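Side-chain contacts in OBCA, Oxalate Biosynthetic Component A (Burkholderia glumae, PDB 4NNB), which is a metal-binding TIM-barrel enzyme that holds a magnesium ion and an oxaloacetate ion together in one pocket: residues A333-F338 with R363-R368; V373-V378 with E435-S440. One frame throughout, in Å; residues are numbered along the deposited sequence.

Interaction 1 of 2, residues A333-F338 with R363-R368; sequences AQFDHF and RDRLLR
F335 meets R365 and L366 where two outer helices of the TIM barrel lie next to each other. Helix 328-341 precedes barrel strand 344-349, and helix 363-368 comes after it. The two segments bury 188 Å² between them. Along 333-338, F335 does the direct touching. Its CB points toward the other helix, and CG stands anti to the carbonyl carbon (chi1 -85°). This sends the ring across the gap between the helices. R365 CB sits over one face of the ring, 3.9 Å from the ring centroid of F335 and 16° off its normal. This is a CH-pi contact. The next carbons of R365 run on as an extended chain, and R365 CD comes within 3.9 Å of F335 CD2. The guanidinium plane is turned 65° from the ring, so the two do not stack. L366 approaches the same ring at its edge. Its methyl CD2 lies close to the ring plane, 3.6 Å from F335 CE1. The ring is therefore met on a face and at its rim by consecutive residues of one helix. The buried side of this cluster continues inward, with F335 on L311 of strand 308-311 and L366 on V347 of strand 344-349.

D336 follows, on the exposed side. Its carboxylate does not reach R365 directly. D336 OD1 is 5.5 Å from R365 NE, and water lies between the helices there. The charged end of R365 has a direct partner in D332, which forms a salt bridge with NH2 and probably helps to steady the guanidinium. One water accepts a hydrogen bond from R365 NE at 2.6 Å. The same water lies 3.0 Å from D336 OD1, which competes with other acceptors for its protons.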
loop_
_atom_site.group_PDB
_atom_site.type_symbol
_atom_site.label_atom_id
_atom_site.label_comp_id
_atom_site.label_asym_id
_atom_site.label_seq_id
_atom_site.Cartn_x
_atom_site.Cartn_y
_atom_site.Cartn_z
ATOM N N ALA A 333 -13.014 -18.454 -18.072
ATOM C CA ALA A 333 -12.877 -17.378 -19.048
ATOM C C ALA A 333 -11.523 -16.649 -18.924
ATOM O O ALA A 333 -10.873 -16.367 -19.940
ATOM C CB ALA A 333 -14.038 -16.388 -18.907
ATOM N N GLN A 334 -11.117 -16.320 -17.696
ATOM C CA GLN A 334 -9.793 -15.719 -17.466
ATOM C C GLN A 334 -8.677 -16.564 -18.057
ATOM O O GLN A 334 -7.885 -16.073 -18.870
ATOM C CB GLN A 334 -9.519 -15.505 -15.964
ATOM C CG GLN A 334 -10.379 -14.436 -15.313
ATOM C CD GLN A 334 -10.192 -13.031 -15.909
ATOM O OE1 GLN A 334 -10.838 -12.674 -16.896
ATOM N NE2 GLN A 334 -9.331 -12.219 -15.282
ATOM N N PHE A 335 -8.596 -17.823 -17.634
ATOM C CA PHE A 335 -7.523 -18.695 -18.099
ATOM C C PHE A 335 -7.511 -18.794 -19.622
ATOM O O PHE A 335 -6.442 -18.714 -20.231
ATOM C CB PHE A 335 -7.613 -20.095 -17.477
ATOM C CG PHE A 335 -6.959 -20.214 -16.119
ATOM C CD1 PHE A 335 -5.585 -20.262 -16.004
ATOM C CD2 PHE A 335 -7.731 -20.318 -14.964
ATOM C CE1 PHE A 335 -4.971 -20.382 -14.756
ATOM C CE2 PHE A 335 -7.130 -20.447 -13.713
ATOM C CZ PHE A 335 -5.743 -20.473 -13.610
ATOM N N ASP A 336 -8.688 -18.972 -20.231
ATOM C CA ASP A 336 -8.802 -19.016 -21.698
ATOM C C ASP A 336 -8.176 -17.764 -22.298
ATOM O O ASP A 336 -7.447 -17.819 -23.284
ATOM C CB ASP A 336 -10.272 -19.057 -22.123
ATOM C CG ASP A 336 -10.804 -20.470 -22.276
ATOM O OD1 ASP A 336 -10.034 -21.417 -22.005
ATOM O OD2 ASP A 336 -11.995 -20.626 -22.657
ATOM N N HIS A 337 -8.471 -16.625 -21.692
ATOM C CA HIS A 337 -7.970 -15.361 -22.210
ATOM C C HIS A 337 -6.459 -15.175 -22.024
ATOM O O HIS A 337 -5.758 -14.807 -22.972
ATOM C CB HIS A 337 -8.724 -14.205 -21.587
ATOM C CG HIS A 337 -8.289 -12.876 -22.096
ATOM N ND1 HIS A 337 -8.931 -12.228 -23.129
ATOM C CD2 HIS A 337 -7.264 -12.072 -21.726
ATOM C CE1 HIS A 337 -8.329 -11.078 -23.365
ATOM N NE2 HIS A 337 -7.309 -10.962 -22.531
ATOM N N PHE A 338 -5.960 -15.421 -20.813
ATOM C CA PHE A 338 -4.527 -15.302 -20.545
ATOM C C PHE A 338 -3.769 -16.182 -21.547
ATOM O O PHE A 338 -2.789 -15.745 -22.170
ATOM C CB PHE A 338 -4.180 -15.761 -19.122
ATOM C CG PHE A 338 -4.514 -14.760 -18.020
ATOM C CD1 PHE A 338 -5.781 -14.199 -17.907
ATOM C CD2 PHE A 338 -3.567 -14.446 -17.048
ATOM C CE1 PHE A 338 -6.090 -13.326 -16.866
ATOM C CE2 PHE A 338 -3.871 -13.572 -16.004
ATOM C CZ PHE A 338 -5.137 -13.011 -15.916
ATOM N N ARG A 363 -4.732 -26.891 -11.827
ATOM C CA ARG A 363 -3.310 -27.165 -12.054
ATOM C C ARG A 363 -2.962 -27.250 -13.532
ATOM O O ARG A 363 -1.991 -26.635 -13.984
ATOM C CB ARG A 363 -2.862 -28.424 -11.306
ATOM C CG ARG A 363 -1.449 -28.876 -11.634
ATOM C CD ARG A 363 -1.020 -30.019 -10.724
ATOM N NE ARG A 363 0.401 -30.334 -10.881
ATOM C CZ ARG A 363 0.887 -31.178 -11.787
ATOM N NH1 ARG A 363 0.068 -31.798 -12.630
ATOM N NH2 ARG A 363 2.197 -31.400 -11.850
ATOM N N ASP A 364 -3.751 -27.995 -14.298
ATOM C CA ASP A 364 -3.453 -28.144 -15.724
ATOM C C ASP A 364 -3.580 -26.817 -16.475
ATOM O O ASP A 364 -2.805 -26.549 -17.395
ATOM C CB ASP A 364 -4.349 -29.210 -16.376
ATOM C CG ASP A 364 -3.933 -30.630 -16.017
ATOM O OD1 ASP A 364 -2.896 -30.814 -15.346
ATOM O OD2 ASP A 364 -4.649 -31.569 -16.425
ATOM N N ARG A 365 -4.553 -25.992 -16.086
ATOM C CA ARG A 365 -4.728 -24.675 -16.712
ATOM C C ARG A 365 -3.530 -23.767 -16.426
ATOM O O ARG A 365 -3.084 -23.024 -17.299
ATOM C CB ARG A 365 -6.036 -24.002 -16.249
ATOM C CG ARG A 365 -7.295 -24.424 -17.050
ATOM C CD ARG A 365 -8.555 -23.890 -16.380
ATOM N NE ARG A 365 -9.771 -24.045 -17.196
ATOM C CZ ARG A 365 -10.529 -25.140 -17.210
ATOM N NH1 ARG A 365 -10.207 -26.200 -16.470
ATOM N NH2 ARG A 365 -11.617 -25.178 -17.963
ATOM N N LEU A 366 -3.013 -23.838 -15.204
ATOM C CA LEU A 366 -1.826 -23.064 -14.831
ATOM C C LEU A 366 -0.600 -23.546 -15.595
ATOM O O LEU A 366 0.280 -22.757 -15.949
ATOM C CB LEU A 366 -1.590 -23.147 -13.318
ATOM C CG LEU A 366 -2.492 -22.219 -12.497
ATOM C CD1 LEU A 366 -2.508 -22.646 -11.051
ATOM C CD2 LEU A 366 -2.036 -20.769 -12.640
ATOM N N LEU A 367 -0.538 -24.844 -15.865
ATOM C CA LEU A 367 0.591 -25.361 -16.632
ATOM C C LEU A 367 0.496 -24.858 -18.058
ATOM O O LEU A 367 1.497 -24.475 -18.663
ATOM C CB LEU A 367 0.642 -26.889 -16.602
ATOM C CG LEU A 367 1.009 -27.516 -15.259
ATOM C CD1 LEU A 367 1.029 -29.036 -15.383
ATOM C CD2 LEU A 367 2.344 -26.998 -14.762
ATOM N N ARG A 368 -0.724 -24.831 -18.581
ATOM C CA ARG A 368 -0.978 -24.358 -19.930
ATOM C C ARG A 368 -0.608 -22.896 -20.174
ATOM O O ARG A 368 -0.282 -22.525 -21.302
ATOM C CB ARG A 368 -2.449 -24.574 -20.287
ATOM C CG ARG A 368 -2.639 -25.444 -21.506
ATOM C CD ARG A 368 -3.780 -26.405 -21.337
ATOM N NE ARG A 368 -5.088 -25.766 -21.323
ATOM C CZ ARG A 368 -6.133 -26.260 -20.656
ATOM N NH1 ARG A 368 -5.994 -27.378 -19.949
ATOM N NH2 ARG A 368 -7.311 -25.643 -20.677
HETATM O O HOH W 1 -9.811 -22.302 -19.141
HETATM O O HOH W 2 -11.996 -23.864 -21.053
#

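Interaction 2 of 2, residues V373-V378 with E435-S440; sequences VLFMLV and ERLRAS
L437 reaches from helix 416-440 to F375 and L377, two outward-facing residues of barrel strand 373-378. The contact is part of a TIM-barrel beta-alpha-beta unit, in which helix 416-440 lies on the path from this strand to its parallel neighbour 444-449. The side chain of L437 starts with CB pointing toward the strand. CG lies beside the backbone N (chi1 -63°), and the side chain then forks into two methyls that divide the work. CD1 is shared between both strand residues. It lies 4.0 Å from L377 CD2, and also 4.0 Å from F375 CD1. The L437 and L377 side chains slide past each other in opposite directions and touch methyl to methyl. CD2 is given to the aromatic ring. It comes 3.7 Å from F375 CE1 and 3.9 Å from F375 CD1. Its approach is oblique: CD2 is 4.1 Å from the ring centroid of F375 and 30° off the normal, an off-centre CH-pi contact.

No hydrogen bond joins the two segments. All three touching side chains are buried, and the join is apolar, with 144 Å² of surface buried. On the strand, F375 and L377 face the helix, while M376 between them points the other way and packs on E348, a residue of the oxaloacetate pocket.

Neighbours extend the apolar layer. The ring of F375 meets that of F441, with the planes about 55° apart. L437 also touches I446 of strand 444-449 and T359 of helix 352-359. The flanking arginines fix the helix to other parts of the chain, R436 by a salt bridge to D356 in helix 352-359 and R438 by one to D468. Helix 416-440 thus packs over strands 373-378 and 444-449, with helix 352-359 beside it.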
loop_
_atom_site.group_PDB
_atom_site.type_symbol
_atom_site.label_atom_id
_atom_site.label_comp_id
_atom_site.label_asym_id
_atom_site.label_seq_id
_atom_site.Cartn_x
_atom_site.Cartn_y
_atom_site.Cartn_z
ATOM N N VAL A 373 5.420 -21.356 -13.356
ATOM C CA VAL A 373 4.155 -20.847 -12.825
ATOM C C VAL A 373 4.496 -19.885 -11.684
ATOM O O VAL A 373 5.374 -20.169 -10.867
ATOM C CB VAL A 373 3.271 -21.993 -12.330
ATOM C CG1 VAL A 373 1.917 -21.452 -11.839
ATOM C CG2 VAL A 373 3.074 -23.032 -13.463
ATOM N N LEU A 374 3.821 -18.740 -11.648
ATOM C CA LEU A 374 4.187 -17.666 -10.724
ATOM C C LEU A 374 3.200 -17.549 -9.573
ATOM O O LEU A 374 1.984 -17.565 -9.796
ATOM C CB LEU A 374 4.225 -16.330 -11.473
ATOM C CG LEU A 374 5.045 -16.242 -12.753
ATOM C CD1 LEU A 374 4.966 -14.813 -13.329
ATOM C CD2 LEU A 374 6.474 -16.634 -12.487
ATOM N N PHE A 375 3.718 -17.407 -8.351
ATOM C CA PHE A 375 2.877 -17.277 -7.156
ATOM C C PHE A 375 3.332 -16.084 -6.313
ATOM O O PHE A 375 4.530 -15.787 -6.232
ATOM C CB PHE A 375 2.939 -18.553 -6.297
ATOM C CG PHE A 375 2.452 -19.790 -7.007
ATOM C CD1 PHE A 375 1.123 -20.192 -6.893
ATOM C CD2 PHE A 375 3.309 -20.537 -7.802
ATOM C CE1 PHE A 375 0.658 -21.327 -7.565
ATOM C CE2 PHE A 375 2.857 -21.685 -8.468
ATOM C CZ PHE A 375 1.532 -22.076 -8.343
ATOM N N MET A 376 2.375 -15.400 -5.697
ATOM C CA MET A 376 2.672 -14.347 -4.725
ATOM C C MET A 376 1.979 -14.707 -3.422
ATOM O O MET A 376 0.751 -14.829 -3.388
ATOM C CB MET A 376 2.210 -12.971 -5.239
ATOM C CG MET A 376 2.380 -11.819 -4.232
ATOM S SD MET A 376 4.131 -11.492 -3.892
ATOM C CE MET A 376 4.649 -10.938 -5.506
ATOM N N LEU A 377 2.760 -14.915 -2.358
ATOM C CA LEU A 377 2.183 -15.229 -1.049
ATOM C C LEU A 377 1.715 -13.932 -0.376
ATOM O O LEU A 377 2.535 -13.073 -0.037
ATOM C CB LEU A 377 3.193 -15.965 -0.156
ATOM C CG LEU A 377 3.782 -17.271 -0.720
ATOM C CD1 LEU A 377 4.774 -17.875 0.292
ATOM C CD2 LEU A 377 2.668 -18.279 -1.094
ATOM N N VAL A 378 0.404 -13.778 -0.209
ATOM C CA VAL A 378 -0.140 -12.604 0.476
ATOM C C VAL A 378 -0.129 -12.899 1.978
ATOM O O VAL A 378 -1.164 -13.128 2.606
ATOM C CB VAL A 378 -1.554 -12.243 -0.027
ATOM C CG1 VAL A 378 -1.977 -10.861 0.506
ATOM C CG2 VAL A 378 -1.586 -12.251 -1.557
ATOM N N GLU A 435 5.849 -25.688 0.196
ATOM C CA GLU A 435 6.154 -27.051 -0.249
ATOM C C GLU A 435 5.022 -27.666 -1.077
ATOM O O GLU A 435 5.283 -28.400 -2.038
ATOM C CB GLU A 435 6.496 -27.952 0.943
ATOM C CG GLU A 435 7.783 -27.563 1.658
ATOM C CD GLU A 435 8.969 -27.458 0.705
ATOM O OE1 GLU A 435 9.152 -28.366 -0.144
ATOM O OE2 GLU A 435 9.710 -26.456 0.798
ATOM N N ARG A 436 3.774 -27.368 -0.724
ATOM C CA ARG A 436 2.650 -27.844 -1.538
ATOM C C ARG A 436 2.745 -27.262 -2.935
ATOM O O ARG A 436 2.552 -27.964 -3.922
ATOM C CB ARG A 436 1.304 -27.478 -0.913
ATOM C CG ARG A 436 0.906 -28.333 0.287
ATOM C CD ARG A 436 -0.511 -27.993 0.730
ATOM N NE ARG A 436 -1.506 -28.430 -0.250
ATOM C CZ ARG A 436 -2.756 -27.980 -0.288
ATOM N NH1 ARG A 436 -3.157 -27.067 0.588
ATOM N NH2 ARG A 436 -3.598 -28.432 -1.206
ATOM N N LEU A 437 3.070 -25.975 -3.018
ATOM C CA LEU A 437 3.189 -25.323 -4.320
ATOM C C LEU A 437 4.359 -25.903 -5.122
ATOM O O LEU A 437 4.222 -26.166 -6.327
ATOM C CB LEU A 437 3.295 -23.790 -4.161
ATOM C CG LEU A 437 2.084 -23.058 -3.547
ATOM C CD1 LEU A 437 2.381 -21.566 -3.311
ATOM C CD2 LEU A 437 0.845 -23.216 -4.422
ATOM N N ARG A 438 5.499 -26.122 -4.461
ATOM C CA ARG A 438 6.677 -26.676 -5.142
ATOM C C ARG A 438 6.445 -28.113 -5.608
ATOM O O ARG A 438 6.932 -28.510 -6.656
ATOM C CB ARG A 438 7.908 -26.667 -4.230
ATOM C CG ARG A 438 8.340 -25.310 -3.739
ATOM C CD ARG A 438 8.873 -24.466 -4.847
ATOM N NE ARG A 438 9.683 -23.378 -4.311
ATOM C CZ ARG A 438 10.127 -22.359 -5.034
ATOM N NH1 ARG A 438 9.822 -22.280 -6.325
ATOM N NH2 ARG A 438 10.861 -21.412 -4.453
ATOM N N ALA A 439 5.711 -28.884 -4.813
ATOM C CA ALA A 439 5.433 -30.273 -5.160
ATOM C C ALA A 439 4.538 -30.333 -6.398
ATOM O O ALA A 439 4.754 -31.156 -7.292
ATOM C CB ALA A 439 4.791 -31.013 -3.973
ATOM N N SER A 440 3.543 -29.450 -6.468
ATOM C CA SER A 440 2.607 -29.496 -7.587
ATOM C C SER A 440 3.174 -28.828 -8.814
ATOM O O SER A 440 2.805 -29.173 -9.935
ATOM C CB SER A 440 1.263 -28.854 -7.225
ATOM O OG SER A 440 0.611 -29.609 -6.227
#

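In the fold
Interactions 1 and 2 lie 16 Å apart, centre to centre. Both segments of interaction 1 come earlier in the chain than those of interaction 2, and helix 363-368 leads into strand 373-378. Both contacts belong to the outer layer of the barrel. R363 NE and S440 O form a probable hydrogen bond that ties the two helices together. V373 packs against L366 and L367. Strands 344-349 and 373-378 are parallel neighbours in the sheet. Interaction 1 joins the helices of two successive units; interaction 2 packs a helix on the strand of its own unit. The side chain of F375 is about 12 Å and that of F335 about 13 Å from the oxaloacetate ion, and that of L377 about 13 Å from the magnesium ion.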